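Long-range contacts in alpha-1,2-mannosidase (Bacteroides thetaiotaomicron, PDB 2WW2), which is a calcium-dependent family GH92 glycoside hydrolase that cleaves alpha-linked mannose with inversion of configuration: residues T28-A33 / Y110-T115; P43-N48 / S59-F64; W52-T57 / F100-E105. All coordinates share one frame; numbering follows the deposited sequence.

From the N terminus the chain first lays down 28-33, the loop before strand 40-44. Contact 1 returns to it from strand 111-116 and so closes the longest loop, within which both other contacts fall. Contact 2 pairs the end of strand 40-44 with strand 60-67 after a short excursion. Contact 3 starts inside that excursion, at 52-57, and ends at the corner in strand 98-108, so contacts 2 and 3 cross. All three belong to the N-terminal domain and meet around Pro43 and Tyr112: Pro43 packs on Pro30, Tyr54 and Tyr112, and the Tyr112 hydroxyl is bonded to Glu105 of contact 3.

Contact 1: T28-A33 / Y110-T115; sequences TYPAVA and YNYSVT
Pro30 and Val32 meet Tyr112 in the apolar interior of the N-terminal domain, where the irregular loop 28-33 lies against the start of strand 111-116. No hydrogen bond passes between the two segments, and the contact rests on van der Waals packing. Val32 does most of the work. Its CG1 stands anti to the backbone N (chi1 177°), which places CG2 beside that nitrogen and lets the two methyls divide the strand between them. CG2 presses on Tyr112 CB at 3.5 Å, the two side chains crossing at about a right angle, while CG1 lies over the backbone where Tyr110 joins Asn111, 4.2 Å from Asn111 N. A beta-branched residue suits this place because its fork spans side chain and backbone at once. Pro30 adds a looser touch farther out: its CG comes obliquely to the Tyr112 ring, 4.3 Å from CE1. Pro30 is also the centre of an inverse gamma turn, with a weak bond of 2.9 Å from Ala31 N to Tyr29 O, and its closed ring fits such a tight bend.

Tyr112 combines two roles. Its CB meets Val32 and the far end of the ring packs on Pro43, while the hydroxyl is bonded to the carboxylate of Glu105, which gives the phenol a polar partner. Around the contact, Val32 is held by backbone bonding to Trp41 and its side chain rests on Ala126; Tyr110, turned away from 28-33, packs on helix 256-271. Ala31 O and Ala33 O are hydrogen-bonded to Tyr292 OH and Trp267 NE1. The arrangement is that of an irregular loop packed over a strand of the N-terminal beta-sandwich domain of family 92 enzymes, joining that strand to helices 256-271 and 281-294.

Contact 2: P43-N48 / S59-F64; sequences PQTGEN and SLMRGF
Arg62 has CG beside its backbone N (chi1 -53°) and a chain extended from there to NE, a course that carries NE to Thr45 O and the guanidinium past Glu47 CG. NE gives a nearly straight bond of 2.9 Å to Thr45 O, which lies in the guanidinium plane, although the donor stands well above the carbonyl plane. Glu47 CG lies over one guanidinium face, toward its rim, 3.5 Å from Arg62 NH1. The carboxylate is not salt-bridged to it: a water joins Glu47 OE2 to Arg62 NH2, and OE1 pairs with Lys94.

The backbones form a classic beta bulge. Arg62 N donates to Gln44 O at 2.8 Å (173°), Gly63 N reaches the same oxygen only weakly, and Gln44 N donates to Gly63 O at 2.8 Å. Glycine suits position 63, where a side chain would crowd the Gln44 amide. That amide, at the end of an extended chain, sends NE2 to Asn48 OD1 at 3.0 Å and to Gly46 O at 2.8 Å, bracing the turn.

Thr45 O also accepts from two waters. Arg62 NH1 is hydrogen-bonded to His93 O, so the arginine serves two backbone oxygens, and the nearby Glu47 carboxylate probably offsets part of its charge, through the bridging water and through space.

Contact 3: W52-T57 / F100-E105; sequences WMYTYT and FSHQQE. With NA (sodium ion), chain E.
The Tyr56 ring covers one face of the His102 imidazole in an offset stack, the centroids 3.8 Å apart and the planes only 8° from parallel. Tyr56 CE1 sits over the centre of the imidazole, and His102 NE2 over the centre of the phenol ring. Round the imidazole edge, close to its plane, lie Tyr56 O, the carboxylate carbon of Glu105 and Tyr54 OH, which is 3.1 Å from His102 CE1.

Both ring nitrogens are donors. NE2 gives a bond of 2.6 Å to Tyr56 O, approaching in the carbonyl plane, so one tyrosine holds the histidine by both ring and backbone. ND1 donates to Glu105 OE1 at 2.6 Å, meeting it from above the carboxylate plane. The other oxygen, OE2, receives Tyr54 OH on its syn lone pair at 2.6 Å, the two side chains meeting tip to tip, and it is also bonded to the hydroxyl of Tyr112. Tyr54 CG lies anti to its backbone N (chi1 175°), which starts the ring on its way to this carboxylate. A histidine with two N-H groups would probably carry a positive charge, which the glutamate would balance. An alanine in place of His102 would probably leave Tyr56 O and Glu105 OE1 without their N-H partners and the Tyr56 ring without its stack, free to turn.

Behind the side chains, two overlapping type I turns bring His102 O and Glu105 O to the sodium ion, each at 2.3 Å. Four waters complete its six ligands, and one of them also donates to Glu105 OE1, linking the carboxylate to the metal. The arrangement is that of a His-carboxylate pair beside a sodium site made from main-chain carbonyls of a turn.

Contact 1: T28-A33 / Y110-T115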
loop_
_atom_site.group_PDB
_atom_site.type_symbol
_atom_site.label_atom_id
_atom_site.label_comp_id
_atom_site.label_asym_id
_atom_site.label_seq_id
_atom_site.Cartn_x
_atom_site.Cartn_y
_atom_site.Cartn_z
ATOM N N THR A 28 23.516 13.863 8.852
ATOM C CA THR A 28 22.962 14.967 8.081
ATOM C C THR A 28 23.777 16.236 8.225
ATOM O O THR A 28 23.283 17.309 7.869
ATOM C CB THR A 28 21.491 15.284 8.480
ATOM O OG1 THR A 28 21.450 15.726 9.842
ATOM C CG2 THR A 28 20.566 14.045 8.312
ATOM N N TYR A 29 25.017 16.146 8.707
ATOM C CA TYR A 29 25.751 17.396 8.979
ATOM C C TYR A 29 26.751 17.799 7.895
ATOM O O TYR A 29 27.402 16.958 7.293
ATOM C CB TYR A 29 26.406 17.404 10.376
ATOM C CG TYR A 29 27.539 16.412 10.626
ATOM C CD1 TYR A 29 28.864 16.738 10.331
ATOM C CD2 TYR A 29 27.279 15.165 11.187
ATOM C CE1 TYR A 29 29.919 15.842 10.610
ATOM C CE2 TYR A 29 28.313 14.258 11.468
ATOM C CZ TYR A 29 29.625 14.607 11.177
ATOM O OH TYR A 29 30.655 13.724 11.447
ATOM N N PRO A 30 26.883 19.116 7.666
ATOM C CA PRO A 30 27.754 19.596 6.582
ATOM C C PRO A 30 29.230 19.616 7.010
ATOM O O PRO A 30 29.766 20.658 7.363
ATOM C CB PRO A 30 27.237 21.012 6.315
ATOM C CG PRO A 30 26.688 21.460 7.689
ATOM C CD PRO A 30 26.138 20.196 8.337
ATOM N N ALA A 31 29.875 18.457 6.998
ATOM C CA ALA A 31 31.220 18.307 7.550
ATOM C C ALA A 31 32.266 19.193 6.856
ATOM O O ALA A 31 32.448 19.150 5.625
ATOM C CB ALA A 31 31.640 16.854 7.477
ATOM N N VAL A 32 32.954 19.986 7.663
ATOM C CA VAL A 32 34.121 20.742 7.215
ATOM C C VAL A 32 35.354 19.903 7.572
ATOM O O VAL A 32 35.577 19.546 8.745
ATOM C CB VAL A 32 34.184 22.093 7.916
ATOM C CG1 VAL A 32 35.460 22.873 7.498
ATOM C CG2 VAL A 32 32.924 22.901 7.590
ATOM N N ALA A 33 36.145 19.541 6.565
ATOM C CA ALA A 33 37.195 18.556 6.807
ATOM C C ALA A 33 38.196 18.546 5.664
ATOM O O ALA A 33 38.026 19.258 4.683
ATOM C CB ALA A 33 36.564 17.136 6.930
ATOM N N TYR A 110 35.597 22.849 2.491
ATOM C CA TYR A 110 36.834 23.519 2.861
ATOM C C TYR A 110 36.579 24.774 3.708
ATOM O O TYR A 110 37.515 25.423 4.143
ATOM C CB TYR A 110 37.637 23.897 1.590
ATOM C CG TYR A 110 36.857 24.786 0.658
ATOM C CD1 TYR A 110 36.866 26.174 0.819
ATOM C CD2 TYR A 110 36.093 24.249 -0.376
ATOM C CE1 TYR A 110 36.125 26.997 -0.033
ATOM C CE2 TYR A 110 35.352 25.056 -1.216
ATOM C CZ TYR A 110 35.377 26.426 -1.053
ATOM O OH TYR A 110 34.615 27.225 -1.902
ATOM N N ASN A 111 35.306 25.101 3.928
ATOM C CA ASN A 111 34.915 26.263 4.703
ATOM C C ASN A 111 33.404 26.301 4.921
ATOM O O ASN A 111 32.631 26.153 3.993
ATOM C CB ASN A 111 35.334 27.573 3.985
ATOM C CG ASN A 111 35.088 28.809 4.844
ATOM O OD1 ASN A 111 35.916 29.163 5.693
ATOM N ND2 ASN A 111 33.963 29.471 4.630
ATOM N N TYR A 112 32.990 26.525 6.159
ATOM C CA TYR A 112 31.605 26.815 6.463
ATOM C C TYR A 112 31.514 28.248 6.980
ATOM O O TYR A 112 32.238 28.629 7.910
ATOM C CB TYR A 112 31.090 25.838 7.527
ATOM C CG TYR A 112 29.649 26.113 7.941
ATOM C CD1 TYR A 112 28.585 25.447 7.333
ATOM C CD2 TYR A 112 29.359 27.045 8.934
ATOM C CE1 TYR A 112 27.250 25.705 7.706
ATOM C CE2 TYR A 112 28.034 27.303 9.329
ATOM C CZ TYR A 112 26.997 26.627 8.717
ATOM O OH TYR A 112 25.709 26.893 9.101
ATOM N N SER A 113 30.643 29.050 6.363
ATOM C CA SER A 113 30.483 30.450 6.762
ATOM C C SER A 113 28.992 30.708 7.047
ATOM O O SER A 113 28.121 30.209 6.332
ATOM C CB SER A 113 30.986 31.376 5.648
ATOM O OG SER A 113 30.756 32.748 5.959
ATOM N N VAL A 114 28.700 31.445 8.110
ATOM C CA VAL A 114 27.313 31.817 8.410
ATOM C C VAL A 114 27.296 33.214 9.021
ATOM O O VAL A 114 28.232 33.600 9.741
ATOM C CB VAL A 114 26.637 30.778 9.333
ATOM C CG1 VAL A 114 27.330 30.753 10.708
ATOM C CG2 VAL A 114 25.136 31.051 9.487
ATOM N N THR A 115 26.263 33.986 8.705
ATOM C CA THR A 115 26.056 35.281 9.349
ATOM C C THR A 115 24.736 35.196 10.085
ATOM O O THR A 115 23.692 34.842 9.500
ATOM C CB THR A 115 26.015 36.403 8.312
ATOM O OG1 THR A 115 27.229 36.363 7.560
ATOM C CG2 THR A 115 25.849 37.788 8.976
#

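Contact 2: P43-N48 / S59-F64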
loop_
_atom_site.group_PDB
_atom_site.type_symbol
_atom_site.label_atom_id
_atom_site.label_comp_id
_atom_site.label_asym_id
_atom_site.label_seq_id
_atom_site.Cartn_x
_atom_site.Cartn_y
_atom_site.Cartn_z
ATOM N N PRO A 43 28.650 23.027 12.117
ATOM C CA PRO A 43 27.658 23.757 12.883
ATOM C C PRO A 43 26.785 22.799 13.693
ATOM O O PRO A 43 26.549 21.631 13.283
ATOM C CB PRO A 43 26.792 24.440 11.797
ATOM C CG PRO A 43 26.980 23.554 10.569
ATOM C CD PRO A 43 28.429 23.128 10.662
ATOM N N GLN A 44 26.312 23.289 14.828
ATOM C CA GLN A 44 25.458 22.490 15.712
ATOM C C GLN A 44 24.160 23.257 16.024
ATOM O O GLN A 44 24.203 24.381 16.546
ATOM C CB GLN A 44 26.196 22.165 17.015
ATOM C CG GLN A 44 25.299 21.500 18.080
ATOM C CD GLN A 44 25.985 21.443 19.436
ATOM O OE1 GLN A 44 27.159 21.801 19.559
ATOM N NE2 GLN A 44 25.259 20.990 20.459
ATOM N N THR A 45 23.020 22.652 15.696
ATOM C CA THR A 45 21.716 23.212 16.080
ATOM C C THR A 45 21.075 22.414 17.215
ATOM O O THR A 45 20.286 22.959 17.997
ATOM C CB THR A 45 20.721 23.252 14.887
ATOM O OG1 THR A 45 20.463 21.926 14.430
ATOM C CG2 THR A 45 21.310 24.027 13.733
ATOM N N GLY A 46 21.405 21.130 17.296
ATOM C CA GLY A 46 20.805 20.244 18.304
ATOM C C GLY A 46 21.470 20.427 19.670
ATOM O O GLY A 46 22.560 20.990 19.765
ATOM N N GLU A 47 20.806 19.972 20.732
ATOM C CA GLU A 47 21.396 20.034 22.070
ATOM C C GLU A 47 22.669 19.203 22.135
ATOM O O GLU A 47 22.795 18.234 21.398
ATOM C CB GLU A 47 20.416 19.461 23.100
ATOM C CG GLU A 47 19.327 20.403 23.505
ATOM C CD GLU A 47 18.536 19.877 24.705
ATOM O OE1 GLU A 47 18.913 18.831 25.292
ATOM O OE2 GLU A 47 17.533 20.516 25.050
ATOM N N ASN A 48 23.575 19.535 23.054
ATOM C CA ASN A 48 24.666 18.632 23.370
ATOM C C ASN A 48 24.064 17.268 23.685
ATOM O O ASN A 48 23.069 17.189 24.414
ATOM C CB ASN A 48 25.456 19.096 24.612
ATOM C CG ASN A 48 26.371 20.300 24.337
ATOM O OD1 ASN A 48 26.331 20.901 23.258
ATOM N ND2 ASN A 48 27.213 20.636 25.316
ATOM N N SER A 59 16.499 26.647 13.088
ATOM C CA SER A 59 17.031 27.945 12.699
ATOM C C SER A 59 17.822 28.638 13.811
ATOM O O SER A 59 18.069 29.852 13.739
ATOM C CB SER A 59 15.871 28.846 12.248
ATOM O OG SER A 59 14.951 29.050 13.331
ATOM N N LEU A 60 18.205 27.875 14.834
ATOM C CA LEU A 60 18.925 28.423 15.980
ATOM C C LEU A 60 20.230 27.651 16.133
ATOM O O LEU A 60 20.217 26.423 16.242
ATOM C CB LEU A 60 18.101 28.289 17.258
ATOM C CG LEU A 60 16.747 29.035 17.275
ATOM C CD1 LEU A 60 15.947 28.664 18.533
ATOM C CD2 LEU A 60 16.971 30.539 17.214
ATOM N N MET A 61 21.346 28.368 16.128
ATOM C CA MET A 61 22.641 27.715 16.229
ATOM C C MET A 61 23.160 27.745 17.658
ATOM O O MET A 61 22.982 28.726 18.365
ATOM C CB MET A 61 23.650 28.382 15.301
ATOM C CG MET A 61 24.913 27.572 15.168
ATOM S SD MET A 61 24.735 26.315 13.921
ATOM C CE MET A 61 24.609 27.308 12.410
ATOM N N ARG A 62 23.796 26.652 18.092
ATOM C CA ARG A 62 24.340 26.575 19.461
ATOM C C ARG A 62 25.865 26.554 19.520
ATOM O O ARG A 62 26.458 26.895 20.553
ATOM C CB ARG A 62 23.875 25.299 20.179
ATOM C CG ARG A 62 22.384 25.095 20.177
ATOM C CD ARG A 62 22.018 23.924 21.077
ATOM N NE ARG A 62 20.662 23.493 20.772
ATOM C CZ ARG A 62 19.675 23.445 21.652
ATOM N NH1 ARG A 62 19.884 23.797 22.918
ATOM N NH2 ARG A 62 18.484 23.035 21.258
ATOM N N GLY A 63 26.510 26.098 18.454
ATOM C CA GLY A 63 27.972 26.044 18.471
ATOM C C GLY A 63 28.573 25.488 17.196
ATOM O O GLY A 63 27.842 25.085 16.277
ATOM N N PHE A 64 29.904 25.458 17.158
ATOM C CA PHE A 64 30.635 24.815 16.085
ATOM C C PHE A 64 31.462 23.718 16.711
ATOM O O PHE A 64 32.351 23.986 17.497
ATOM C CB PHE A 64 31.485 25.830 15.313
ATOM C CG PHE A 64 30.651 26.906 14.699
ATOM C CD1 PHE A 64 30.133 26.755 13.418
ATOM C CD2 PHE A 64 30.333 28.051 15.431
ATOM C CE1 PHE A 64 29.330 27.754 12.858
ATOM C CE2 PHE A 64 29.535 29.045 14.892
ATOM C CZ PHE A 64 29.033 28.904 13.595
HETATM O O HOH W 1 18.265 24.743 17.143
HETATM O O HOH W 2 17.565 22.011 18.603
HETATM O O HOH W 3 16.371 21.715 22.897
#

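Contact 3: W52-T57 / F100-E105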
loop_
_atom_site.group_PDB
_atom_site.type_symbol
_atom_site.label_atom_id
_atom_site.label_comp_id
_atom_site.label_asym_id
_atom_site.label_seq_id
_atom_site.Cartn_x
_atom_site.Cartn_y
_atom_site.Cartn_z
ATOM N N TRP A 52 21.393 14.130 16.514
ATOM C CA TRP A 52 20.883 15.008 15.464
ATOM C C TRP A 52 21.511 16.401 15.635
ATOM O O TRP A 52 20.870 17.387 16.033
ATOM C CB TRP A 52 19.345 15.022 15.485
ATOM C CG TRP A 52 18.758 13.641 15.171
ATOM C CD1 TRP A 52 19.117 12.822 14.135
ATOM C CD2 TRP A 52 17.711 12.959 15.877
ATOM N NE1 TRP A 52 18.363 11.666 14.155
ATOM C CE2 TRP A 52 17.490 11.729 15.214
ATOM C CE3 TRP A 52 16.929 13.271 17.002
ATOM C CZ2 TRP A 52 16.517 10.809 15.636
ATOM C CZ3 TRP A 52 15.957 12.343 17.431
ATOM C CH2 TRP A 52 15.771 11.121 16.746
ATOM N N MET A 53 22.799 16.445 15.345
ATOM C CA MET A 53 23.632 17.592 15.659
ATOM C C MET A 53 23.236 18.811 14.851
ATOM O O MET A 53 23.242 19.930 15.359
ATOM C CB MET A 53 25.096 17.236 15.367
ATOM C CG MET A 53 26.062 18.393 15.531
ATOM S SD MET A 53 27.795 17.832 15.419
ATOM C CE MET A 53 27.823 17.073 13.848
ATOM N N TYR A 54 22.958 18.599 13.573
ATOM C CA TYR A 54 22.575 19.688 12.686
ATOM C C TYR A 54 21.290 19.248 12.006
ATOM O O TYR A 54 21.273 18.235 11.310
ATOM C CB TYR A 54 23.680 19.975 11.643
ATOM C CG TYR A 54 23.318 21.033 10.596
ATOM C CD1 TYR A 54 23.685 22.367 10.766
ATOM C CD2 TYR A 54 22.623 20.684 9.432
ATOM C CE1 TYR A 54 23.360 23.343 9.802
ATOM C CE2 TYR A 54 22.292 21.651 8.462
ATOM C CZ TYR A 54 22.661 22.963 8.653
ATOM O OH TYR A 54 22.340 23.902 7.698
ATOM N N THR A 55 20.223 20.021 12.215
ATOM C CA THR A 55 18.928 19.759 11.611
ATOM C C THR A 55 18.601 20.940 10.702
ATOM O O THR A 55 18.492 22.081 11.161
ATOM C CB THR A 55 17.874 19.559 12.730
ATOM O OG1 THR A 55 18.175 18.338 13.418
ATOM C CG2 THR A 55 16.447 19.509 12.183
ATOM N N TYR A 56 18.492 20.666 9.405
ATOM C CA TYR A 56 18.337 21.714 8.415
ATOM C C TYR A 56 17.127 22.610 8.698
ATOM O O TYR A 56 17.180 23.813 8.451
ATOM C CB TYR A 56 18.235 21.111 7.016
ATOM C CG TYR A 56 18.245 22.150 5.930
ATOM C CD1 TYR A 56 19.441 22.724 5.497
ATOM C CD2 TYR A 56 17.055 22.582 5.350
ATOM C CE1 TYR A 56 19.446 23.675 4.509
ATOM C CE2 TYR A 56 17.054 23.538 4.358
ATOM C CZ TYR A 56 18.247 24.088 3.941
ATOM O OH TYR A 56 18.235 25.052 2.943
ATOM N N THR A 57 16.047 22.045 9.230
ATOM C CA THR A 57 14.848 22.847 9.480
ATOM C C THR A 57 14.936 23.675 10.780
ATOM O O THR A 57 14.045 24.468 11.065
ATOM C CB THR A 57 13.566 21.977 9.510
ATOM O OG1 THR A 57 13.762 20.895 10.424
ATOM C CG2 THR A 57 13.251 21.410 8.112
ATOM N N PHE A 100 19.683 32.244 12.754
ATOM C CA PHE A 100 20.363 32.469 11.472
ATOM C C PHE A 100 19.452 32.006 10.335
ATOM O O PHE A 100 18.529 31.211 10.544
ATOM C CB PHE A 100 21.706 31.712 11.409
ATOM C CG PHE A 100 21.561 30.220 11.290
ATOM C CD1 PHE A 100 21.691 29.596 10.050
ATOM C CD2 PHE A 100 21.307 29.438 12.414
ATOM C CE1 PHE A 100 21.531 28.214 9.922
ATOM C CE2 PHE A 100 21.153 28.061 12.306
ATOM C CZ PHE A 100 21.292 27.441 11.060
ATOM N N SER A 101 19.728 32.492 9.133
ATOM C CA SER A 101 18.986 32.083 7.939
ATOM C C SER A 101 19.901 31.305 7.014
ATOM O O SER A 101 21.090 31.643 6.882
ATOM C CB SER A 101 18.486 33.333 7.208
ATOM O OG SER A 101 17.975 32.982 5.946
ATOM N N HIS A 102 19.376 30.251 6.384
ATOM C CA HIS A 102 20.174 29.529 5.396
ATOM C C HIS A 102 20.553 30.454 4.238
ATOM O O HIS A 102 21.469 30.151 3.495
ATOM C CB HIS A 102 19.431 28.293 4.862
ATOM C CG HIS A 102 19.219 27.220 5.890
ATOM N ND1 HIS A 102 20.260 26.516 6.457
ATOM C CD2 HIS A 102 18.083 26.706 6.426
ATOM C CE1 HIS A 102 19.782 25.634 7.315
ATOM N NE2 HIS A 102 18.464 25.732 7.321
ATOM N N GLN A 103 19.861 31.585 4.081
ATOM C CA GLN A 103 20.212 32.518 2.999
ATOM C C GLN A 103 21.579 33.144 3.263
ATOM O O GLN A 103 22.244 33.638 2.339
ATOM C CB GLN A 103 19.188 33.648 2.867
ATOM C CG GLN A 103 17.954 33.280 2.093
ATOM C CD GLN A 103 17.007 34.452 1.973
ATOM O OE1 GLN A 103 16.336 34.812 2.937
ATOM N NE2 GLN A 103 16.954 35.060 0.794
ATOM N N GLN A 104 21.984 33.144 4.535
ATOM C CA GLN A 104 23.299 33.672 4.894
ATOM C C GLN A 104 24.215 32.559 5.386
ATOM O O GLN A 104 25.044 32.772 6.259
ATOM C CB GLN A 104 23.175 34.803 5.921
ATOM C CG GLN A 104 22.754 36.145 5.277
ATOM C CD GLN A 104 23.905 36.761 4.468
ATOM O OE1 GLN A 104 25.075 36.379 4.636
ATOM N NE2 GLN A 104 23.583 37.701 3.608
ATOM N N GLU A 105 24.073 31.380 4.792
ATOM C CA GLU A 105 24.885 30.225 5.146
ATOM C C GLU A 105 25.517 29.642 3.880
ATOM O O GLU A 105 24.852 29.477 2.868
ATOM C CB GLU A 105 23.996 29.162 5.792
ATOM C CG GLU A 105 24.690 27.832 6.088
ATOM C CD GLU A 105 23.699 26.718 6.413
ATOM O OE1 GLU A 105 22.737 26.525 5.624
ATOM O OE2 GLU A 105 23.869 26.049 7.457
HETATM NA NA NA E . 22.802 29.117 1.885
HETATM O O HOH W 4 22.987 31.187 0.707
HETATM O O HOH W 5 22.865 26.957 2.958
HETATM O O HOH W 6 23.956 28.120 -0.032
HETATM O O HOH W 7 20.615 28.273 0.961
#